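Local coordinates for cyanophage-like gp41-1 intein (Metagenome, PDB 6QAZ), which probably catalyses protein splicing, excising itself from a precursor and joining the flanking sequences, as the fused form of a naturally split intein, at residues 8-13 with 17-22. Sequence-based numbering, arbitrary orientation. Where two conformers were deposited one is given.
Sequences KTQVQT and MKEISN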
loop_
_atom_site.group_PDB
_atom_site.type_symbol
_atom_site.label_atom_id
_atom_site.label_comp_id
_atom_site.label_asym_id
_atom_site.label_seq_id
_atom_site.Cartn_x
_atom_site.Cartn_y
_atom_site.Cartn_z
ATOM N N LYS A 8 -4.712 9.508 2.717
ATOM C CA LYS A 8 -5.984 9.025 3.260
ATOM C C LYS A 8 -6.087 7.512 3.201
ATOM O O LYS A 8 -7.118 6.956 3.604
ATOM C CB LYS A 8 -7.143 9.678 2.531
ATOM C CG LYS A 8 -7.145 11.199 2.731
ATOM C CD LYS A 8 -8.366 11.964 2.463
ATOM C CE LYS A 8 -9.656 11.458 3.083
ATOM N NZ LYS A 8 -9.945 11.840 4.491
ATOM N N THR A 9 -5.054 6.826 2.738
ATOM C CA THR A 9 -5.031 5.358 2.767
ATOM C C THR A 9 -5.263 4.883 4.189
ATOM O O THR A 9 -4.591 5.379 5.103
ATOM C CB THR A 9 -3.661 4.869 2.295
ATOM O OG1 THR A 9 -3.336 5.407 1.001
ATOM C CG2 THR A 9 -3.610 3.366 2.216
ATOM N N GLN A 10 -6.135 3.917 4.394
ATOM C CA GLN A 10 -6.407 3.397 5.734
ATOM C C GLN A 10 -5.604 2.129 6.001
ATOM O O GLN A 10 -5.494 1.245 5.159
ATOM C CB GLN A 10 -7.877 3.156 5.967
ATOM C CG GLN A 10 -8.654 4.453 6.115
ATOM C CD GLN A 10 -10.118 4.167 6.297
ATOM O OE1 GLN A 10 -10.775 3.637 5.391
ATOM N NE2 GLN A 10 -10.654 4.443 7.474
ATOM N N VAL A 11 -5.060 2.064 7.200
ATOM C CA VAL A 11 -4.352 0.873 7.710
ATOM C C VAL A 11 -5.023 0.486 9.023
ATOM O O VAL A 11 -5.646 1.309 9.696
ATOM C CB VAL A 11 -2.854 1.153 7.883
ATOM C CG1 VAL A 11 -2.229 1.487 6.548
ATOM C CG2 VAL A 11 -2.578 2.236 8.904
ATOM N N GLN A 12 -4.901 -0.778 9.384
ATOM C CA GLN A 12 -5.566 -1.337 10.560
ATOM C C GLN A 12 -4.576 -1.413 11.727
ATOM O O GLN A 12 -3.579 -2.136 11.620
ATOM C CB GLN A 12 -6.094 -2.701 10.158
ATOM C CG GLN A 12 -7.091 -3.233 11.148
ATOM C CD GLN A 12 -7.809 -4.453 10.643
ATOM O OE1 GLN A 12 -7.880 -4.760 9.455
ATOM N NE2 GLN A 12 -8.368 -5.163 11.581
ATOM N N THR A 13 -4.859 -0.702 12.801
ATOM C CA THR A 13 -4.075 -0.799 14.040
ATOM C C THR A 13 -4.894 -1.587 15.031
ATOM O O THR A 13 -6.117 -1.727 14.886
ATOM C CB THR A 13 -3.681 0.569 14.585
ATOM O OG1 THR A 13 -4.801 1.158 15.250
ATOM C CG2 THR A 13 -3.105 1.474 13.531
ATOM N N MET A 17 -8.987 1.499 12.542
ATOM C CA MET A 17 -8.415 1.972 11.280
ATOM C C MET A 17 -7.875 3.377 11.482
ATOM O O MET A 17 -8.491 4.195 12.152
ATOM C CB MET A 17 -9.490 2.014 10.191
ATOM C CG MET A 17 -9.961 0.678 9.662
ATOM S SD MET A 17 -8.654 -0.204 8.763
ATOM C CE MET A 17 -9.583 -1.660 8.294
ATOM N N LYS A 18 -6.752 3.638 10.879
ATOM C CA LYS A 18 -6.138 4.968 10.879
ATOM C C LYS A 18 -5.767 5.356 9.456
ATOM O O LYS A 18 -5.340 4.497 8.682
ATOM C CB LYS A 18 -4.863 5.009 11.734
ATOM C CG LYS A 18 -5.074 4.793 13.216
ATOM C CD LYS A 18 -3.839 5.083 14.043
ATOM C CE LYS A 18 -4.027 4.767 15.512
ATOM N NZ LYS A 18 -2.874 5.196 16.331
ATOM N N GLU A 19 -5.874 6.632 9.133
ATOM C CA GLU A 19 -5.282 7.122 7.888
ATOM C C GLU A 19 -3.773 7.126 8.051
ATOM O O GLU A 19 -3.222 7.466 9.120
ATOM C CB GLU A 19 -5.785 8.509 7.522
ATOM C CG GLU A 19 -7.258 8.481 7.112
ATOM C CD GLU A 19 -7.833 9.839 6.682
ATOM O OE1 GLU A 19 -7.151 10.876 6.839
ATOM O OE2 GLU A 19 -8.940 9.874 6.127
ATOM N N ILE A 20 -3.065 6.754 6.991
ATOM C CA ILE A 20 -1.615 6.573 7.096
ATOM C C ILE A 20 -0.928 7.899 7.430
ATOM O O ILE A 20 0.144 7.873 8.052
ATOM C CB ILE A 20 -1.071 5.880 5.845
ATOM C CG1 ILE A 20 0.302 5.278 6.099
ATOM C CG2 ILE A 20 -1.133 6.770 4.634
ATOM C CD1 ILE A 20 0.845 4.481 4.963
ATOM N N SER A 21 -1.498 9.031 7.042
ATOM C CA SER A 21 -0.948 10.339 7.422
ATOM C C SER A 21 -0.910 10.543 8.931
ATOM O O SER A 21 -0.197 11.437 9.373
ATOM C CB SER A 21 -1.781 11.442 6.788
ATOM O OG SER A 21 -3.112 11.399 7.316
ATOM N N ASN A 22 -1.663 9.769 9.701
ATOM C CA ASN A 22 -1.712 9.904 11.160
ATOM C C ASN A 22 -0.839 8.839 11.845
ATOM O O ASN A 22 -0.766 8.865 13.065
ATOM C CB ASN A 22 -3.153 9.843 11.636
ATOM C CG ASN A 22 -3.989 11.003 11.156
ATOM O OD1 ASN A 22 -3.474 12.112 10.989
ATOM N ND2 ASN A 22 -5.274 10.787 10.903
#
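Val11 O is held by the N-H of Lys18 at 2.8 Å, nearly straight at 169°, and receives a CA-H...O contact from Met17 as well. Val11 N returns the bond to Lys18 O, 2.9 Å away, closing the hydrogen-bonded pair at the centre of a short antiparallel beta hairpin; Gln10 with Glu19 and Gln12 with Met17 form the non-hydrogen-bonded pairs that flank it. A third backbone bond, Ile20 N to Thr9 O at 2.8 Å, is more bent at the hydrogen (145°), and it ties the first residue of the 3-10 segment 20-22 to Thr9, just ahead of strand 10-13.

The hairpin illustrates how two sheet faces can serve different ends. On the face of Gln10, Gln12, Met17 and Glu19, the syn lone pair of Glu19 OE2 takes a salt bridge of 2.7 Å from Lys8 NZ, which reaches it from the loop ahead of the strand. The two side chains run side by side; Lys8 bends at its last two torsions to curl its ammonium onto the extended glutamate. Farther along, Met17, in one of its conformers, folds back at chi2 (-66°), laying SD 3.5 Å from Val11 O and bringing CE near Gln12 OE1, which is bonded to Lys90.

On the face of Val11 and Lys18, one conformer of the extended Lys18 chain crosses Thr13 at about a right angle, its CD 3.7 Å from Thr13 CG2; Lys18 NZ forms a salt bridge with Asp27. Thr13 OG1 hydrogen-bonds Gly16 O at the start of strand 16-19. Thr9 CB and Ile20 CG2 touch at 3.9 Å.

This small hairpin lies beside the larger antiparallel sheet, consistent with the HINT (Hedgehog/intein) fold: the buried Val11 and Ile20 rest on Phe119 of strand 118-121, Val11 also meets Val29 of strand 28-31, and Ile20 reaches Ile109 and Ile111 of the long strand 93-113.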